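TRAP solute Binding Protein (Uncultured marine bacterium, PDB 5I7I) binds aromatic acids such as 3-hydroxybenzoate, probably as the extracytoplasmic solute receptor of a TRAP transporter. Local coordinates at residues A[93-96]-A[97-101]; A[131-135]-A[136-140]. All blocks are in the same frame, centred on the assembly; numbering follows the deposited sequence.

Interaction 1: A[93-96]-A[97-101]; sequences GYTP and GRFPH. With 3HB (3-hydroxybenzoic acid), chain C.
Thr95 and Arg98 face each other across a type II beta turn, with Pro96 and Gly97 at its two corners. The bond that closes the turn, Arg98 N to Thr95 O, is weak at 3.4 Å, though nearly straight at 165°. A water adds a second link: it donates to Thr95 O and accepts from Phe99 N at 3.0 Å. Gly97 has a positive phi (79°) at the third position of the turn, where glycine is common.

Thr95 carries the side-chain contact. Its OG1 sits between the backbone N and the carbonyl carbon (chi1 46°). From there it lies 3.7 Å from Arg98 CB and 3.5 Å from Phe99 CE2, meeting the ring obliquely. OG1 is also hydrogen-bonded to Ala92 O, just upstream. The turn belongs to the loop between strand 87-91 and helix 114-126 of this family 7 solute-binding fold. At the start of the loop, Tyr94 turns to the ligand pocket. Its OH donates to carboxylate oxygen O2' of 3-hydroxybenzoate at 2.6 Å, and that oxygen lies near the plane of the tyrosine ring. Val190 N is also hydrogen-bonded to Tyr94 OH. Arg98 CG rests 3.5 Å above one face of the Phe99 ring, toward its rim. In the conformer described, Arg98 NH2 forms a salt bridge with Asp78.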
loop_
_atom_site.group_PDB
_atom_site.type_symbol
_atom_site.label_atom_id
_atom_site.label_comp_id
_atom_site.label_asym_id
_atom_site.label_seq_id
_atom_site.Cartn_x
_atom_site.Cartn_y
_atom_site.Cartn_z
ATOM N N GLY A 93 4.417 -6.090 0.157
ATOM C CA GLY A 93 4.500 -7.000 1.270
ATOM C C GLY A 93 3.585 -8.202 1.218
ATOM O O GLY A 93 3.633 -9.037 2.128
ATOM N N TYR A 94 2.742 -8.335 0.186
ATOM C CA TYR A 94 2.025 -9.595 0.023
ATOM C C TYR A 94 2.977 -10.750 -0.249
ATOM O O TYR A 94 2.581 -11.904 -0.092
ATOM C CB TYR A 94 0.993 -9.515 -1.103
ATOM C CG TYR A 94 -0.301 -8.770 -0.793
ATOM C CD1 TYR A 94 -0.524 -8.153 0.436
ATOM C CD2 TYR A 94 -1.299 -8.706 -1.744
ATOM C CE1 TYR A 94 -1.702 -7.497 0.683
ATOM C CE2 TYR A 94 -2.474 -8.067 -1.500
ATOM C CZ TYR A 94 -2.686 -7.463 -0.308
ATOM O OH TYR A 94 -3.896 -6.821 -0.104
ATOM N N THR A 95 4.223 -10.462 -0.624
ATOM C CA THR A 95 5.286 -11.453 -0.762
ATOM C C THR A 95 6.362 -11.118 0.262
ATOM O O THR A 95 7.210 -10.250 0.006
ATOM C CB THR A 95 5.881 -11.418 -2.165
ATOM O OG1 THR A 95 6.146 -10.078 -2.580
ATOM C CG2 THR A 95 4.932 -12.071 -3.143
ATOM N N PRO A 96 6.331 -11.725 1.449
ATOM C CA PRO A 96 7.298 -11.353 2.493
ATOM C C PRO A 96 8.737 -11.563 2.056
ATOM O O PRO A 96 9.054 -12.528 1.359
ATOM C CB PRO A 96 6.947 -12.284 3.656
ATOM C CG PRO A 96 6.157 -13.371 3.071
ATOM C CD PRO A 96 5.405 -12.764 1.926
ATOM N N GLY A 97 9.594 -10.619 2.455
ATOM C CA GLY A 97 11.023 -10.715 2.256
ATOM C C GLY A 97 11.516 -10.374 0.866
ATOM O O GLY A 97 12.727 -10.208 0.682
ATOM N N ARG A 98 10.622 -10.237 -0.107
ATOM C CA ARG A 98 11.040 -10.072 -1.489
ATOM C C ARG A 98 11.555 -8.667 -1.779
ATOM O O ARG A 98 12.404 -8.500 -2.659
ATOM C CB ARG A 98 9.850 -10.382 -2.393
ATOM C CG ARG A 98 10.155 -10.385 -3.866
ATOM C CD ARG A 98 10.340 -11.782 -4.422
ATOM N NE ARG A 98 10.123 -11.791 -5.871
ATOM C CZ ARG A 98 9.176 -12.472 -6.513
ATOM N NH1 ARG A 98 8.326 -13.258 -5.858
ATOM N NH2 ARG A 98 9.087 -12.379 -7.838
ATOM N N PHE A 99 11.063 -7.657 -1.065
ATOM C CA PHE A 99 11.417 -6.256 -1.303
ATOM C C PHE A 99 11.830 -5.656 0.033
ATOM O O PHE A 99 11.110 -4.843 0.627
ATOM C CB PHE A 99 10.257 -5.500 -1.955
ATOM C CG PHE A 99 9.711 -6.196 -3.173
ATOM C CD1 PHE A 99 10.396 -6.166 -4.384
ATOM C CD2 PHE A 99 8.525 -6.897 -3.098
ATOM C CE1 PHE A 99 9.900 -6.819 -5.496
ATOM C CE2 PHE A 99 8.027 -7.552 -4.199
ATOM C CZ PHE A 99 8.704 -7.507 -5.409
ATOM N N PRO A 100 12.999 -6.047 0.538
ATOM C CA PRO A 100 13.319 -5.743 1.938
ATOM C C PRO A 100 13.517 -4.269 2.208
ATOM O O PRO A 100 13.178 -3.787 3.299
ATOM C CB PRO A 100 14.606 -6.532 2.187
ATOM C CG PRO A 100 15.194 -6.746 0.814
ATOM C CD PRO A 100 13.990 -6.928 -0.085
ATOM N N HIS A 101 14.056 -3.511 1.248
ATOM C CA HIS A 101 14.229 -2.084 1.490
ATOM C C HIS A 101 12.899 -1.408 1.765
ATOM O O HIS A 101 12.822 -0.474 2.577
ATOM C CB HIS A 101 14.885 -1.399 0.295
ATOM C CG HIS A 101 16.330 -1.735 0.101
ATOM N ND1 HIS A 101 16.748 -2.882 -0.535
ATOM C CD2 HIS A 101 17.451 -1.034 0.381
ATOM C CE1 HIS A 101 18.070 -2.904 -0.575
ATOM N NE2 HIS A 101 18.521 -1.782 -0.045
HETATM C "C1'" 3HB C . -4.318 -3.806 2.012
HETATM O "O1'" 3HB C . -4.374 -3.404 3.203
HETATM O "O2'" 3HB C . -3.980 -4.992 1.761
HETATM C C1 3HB C . -4.721 -2.889 0.866
HETATM C C2 3HB C . -4.942 -1.537 1.123
HETATM C C3 3HB C . -5.315 -0.695 0.105
HETATM C C4 3HB C . -5.499 -1.181 -1.162
HETATM C C5 3HB C . -5.275 -2.530 -1.424
HETATM C C6 3HB C . -4.891 -3.389 -0.414
HETATM O O3 3HB C . -5.525 0.637 0.380
HETATM O O HOH W 1 8.521 -7.856 0.506
#

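Interaction 2: A[131-135]-A[136-140]; sequences SDLKD and YKVLA
Tyr136 and Leu133 close a type I beta turn, and their side chains meet beside it. Tyr136 N donates to Leu133 O at 3.0 Å with an angle of 155° at the hydrogen. Lys134 and Asp135 form the exposed corners, and the turn leads the chain into strand 136-143.

The Tyr136 ring folds back over the preceding peptide. CG is anti to the carbonyl carbon (chi1 -50°), and this places one ring face against Asp135 O, which is 3.8 Å from Tyr136 CG. The ring edge turns to the carbonyl of Leu133, with Tyr136 CD1 3.6 Å from Leu133 O. Leu133 CD2 touches Tyr136 CD1 at 3.9 Å, the two side chains crossing at about a right angle. Val77, Val80 and Arg81 of helix 76-82 also pack on the tyrosine.

Leu133 has a second neighbour in Val138, two residues after Tyr136. Val138 CG2 packs against Leu133 CB at 3.7 Å and is 4.0 Å from Leu133 CD1. The leucine thus divides its contacts: CD2 goes to Tyr136, CB and CD1 to Val138. Val125 of helix 114-126 and Leu241 of strand 237-243 also touch it. Strand 136-143, at one edge of the five-stranded sheet, pairs antiparallel with 237-243, and Leu139 and Ala140 both face Phe240 in a classic beta bulge.

One backbone hydrogen bond closes the turn, and Leu133 makes apolar contact with Tyr136 and with Val138. The surroundings of the buried tyrosine are mixed. Backbone oxygens lie over one face and at the edge of its ring, beside the leucine methyl, and its OH has a weak hydrogen bond with Arg98 NH2.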
loop_
_atom_site.group_PDB
_atom_site.type_symbol
_atom_site.label_atom_id
_atom_site.label_comp_id
_atom_site.label_asym_id
_atom_site.label_seq_id
_atom_site.Cartn_x
_atom_site.Cartn_y
_atom_site.Cartn_z
ATOM N N SER A 131 17.892 -1.977 -5.893
ATOM C CA SER A 131 18.102 -3.403 -6.094
ATOM C C SER A 131 16.835 -4.220 -5.870
ATOM O O SER A 131 16.717 -5.315 -6.429
ATOM C CB SER A 131 19.243 -3.899 -5.214
ATOM O OG SER A 131 18.929 -3.797 -3.832
ATOM N N ASP A 132 15.903 -3.734 -5.047
ATOM C CA ASP A 132 14.663 -4.465 -4.816
ATOM C C ASP A 132 13.879 -4.676 -6.109
ATOM O O ASP A 132 13.173 -5.676 -6.237
ATOM C CB ASP A 132 13.779 -3.708 -3.832
ATOM C CG ASP A 132 14.117 -3.980 -2.370
ATOM O OD1 ASP A 132 15.155 -4.609 -2.087
ATOM O OD2 ASP A 132 13.310 -3.516 -1.540
ATOM N N LEU A 133 13.978 -3.755 -7.063
ATOM C CA LEU A 133 13.120 -3.762 -8.242
ATOM C C LEU A 133 13.912 -3.883 -9.537
ATOM O O LEU A 133 13.353 -3.673 -10.622
ATOM C CB LEU A 133 12.211 -2.533 -8.223
ATOM C CG LEU A 133 11.223 -2.576 -7.048
ATOM C CD1 LEU A 133 10.534 -1.238 -6.842
ATOM C CD2 LEU A 133 10.178 -3.658 -7.272
ATOM N N LYS A 134 15.193 -4.254 -9.444
ATOM C CA LYS A 134 16.048 -4.356 -10.625
ATOM C C LYS A 134 15.493 -5.301 -11.687
ATOM O O LYS A 134 15.823 -5.145 -12.871
ATOM C CB LYS A 134 17.474 -4.766 -10.220
ATOM C CG LYS A 134 17.597 -6.160 -9.625
ATOM C CD LYS A 134 19.032 -6.527 -9.280
ATOM C CE LYS A 134 19.116 -7.983 -8.873
ATOM N NZ LYS A 134 18.258 -8.248 -7.690
ATOM N N ASP A 135 14.663 -6.275 -11.312
ATOM C CA ASP A 135 14.175 -7.248 -12.284
ATOM C C ASP A 135 12.929 -6.771 -13.027
ATOM O O ASP A 135 12.374 -7.540 -13.815
ATOM C CB ASP A 135 13.879 -8.605 -11.629
ATOM C CG ASP A 135 15.128 -9.289 -11.066
ATOM O OD1 ASP A 135 16.251 -8.961 -11.498
ATOM O OD2 ASP A 135 14.962 -10.171 -10.205
ATOM N N TYR A 136 12.482 -5.533 -12.786
ATOM C CA TYR A 136 11.246 -4.985 -13.328
ATOM C C TYR A 136 11.515 -3.638 -13.982
ATOM O O TYR A 136 12.511 -2.965 -13.703
ATOM C CB TYR A 136 10.209 -4.760 -12.212
ATOM C CG TYR A 136 9.991 -5.948 -11.303
ATOM C CD1 TYR A 136 10.847 -6.179 -10.233
ATOM C CD2 TYR A 136 8.975 -6.872 -11.539
ATOM C CE1 TYR A 136 10.681 -7.275 -9.405
ATOM C CE2 TYR A 136 8.792 -7.972 -10.707
ATOM C CZ TYR A 136 9.657 -8.168 -9.647
ATOM O OH TYR A 136 9.506 -9.229 -8.796
ATOM N N LYS A 137 10.575 -3.232 -14.826
ATOM C CA LYS A 137 10.438 -1.835 -15.213
ATOM C C LYS A 137 9.508 -1.190 -14.196
ATOM O O LYS A 137 8.317 -1.534 -14.114
ATOM C CB LYS A 137 9.878 -1.705 -16.634
ATOM C CG LYS A 137 9.450 -0.291 -17.012
ATOM C CD LYS A 137 10.586 0.717 -16.992
ATOM C CE LYS A 137 10.039 2.106 -17.330
ATOM N NZ LYS A 137 11.123 3.130 -17.415
ATOM N N VAL A 138 10.039 -0.250 -13.435
ATOM C CA VAL A 138 9.247 0.418 -12.411
ATOM C C VAL A 138 8.408 1.485 -13.095
ATOM O O VAL A 138 8.945 2.363 -13.784
ATOM C CB VAL A 138 10.137 1.043 -11.332
ATOM C CG1 VAL A 138 9.296 1.869 -10.347
ATOM C CG2 VAL A 138 10.924 -0.032 -10.590
ATOM N N LEU A 139 7.087 1.407 -12.931
ATOM C CA LEU A 139 6.234 2.520 -13.322
ATOM C C LEU A 139 6.096 3.498 -12.164
ATOM O O LEU A 139 6.401 4.687 -12.314
ATOM C CB LEU A 139 4.877 2.036 -13.842
ATOM C CG LEU A 139 4.964 1.032 -15.001
ATOM C CD1 LEU A 139 3.578 0.528 -15.328
ATOM C CD2 LEU A 139 5.636 1.645 -16.228
ATOM N N ALA A 140 5.695 3.020 -10.990
ATOM C CA ALA A 140 5.762 3.860 -9.802
ATOM C C ALA A 140 5.679 2.973 -8.587
ATOM O O ALA A 140 5.063 1.907 -8.624
ATOM C CB ALA A 140 4.614 4.869 -9.755
#

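In the fold
Interactions 1 and 2 follow each other along the chain, with helix 114-126 between them, and their centres are 13 Å apart. They touch directly. His101 ND1 and Asp132 OD1 are 2.8 Å apart, a probable hydrogen bond, and Asp132 OD2 lies 3.0 Å from Phe99 C. Phe99 also packs on Leu133. Arg98 NH2 is 3.3 Å from Tyr136 OH, a weak hydrogen bond at most. Helix 76-82 touches both contacts, through Val77. Interaction 1 alone supplies a pocket residue, Tyr94; Arg168 and Glu210 also hydrogen-bond the 3-hydroxybenzoate. Interaction 2 touches the 93-101 loop and supplies no pocket residue.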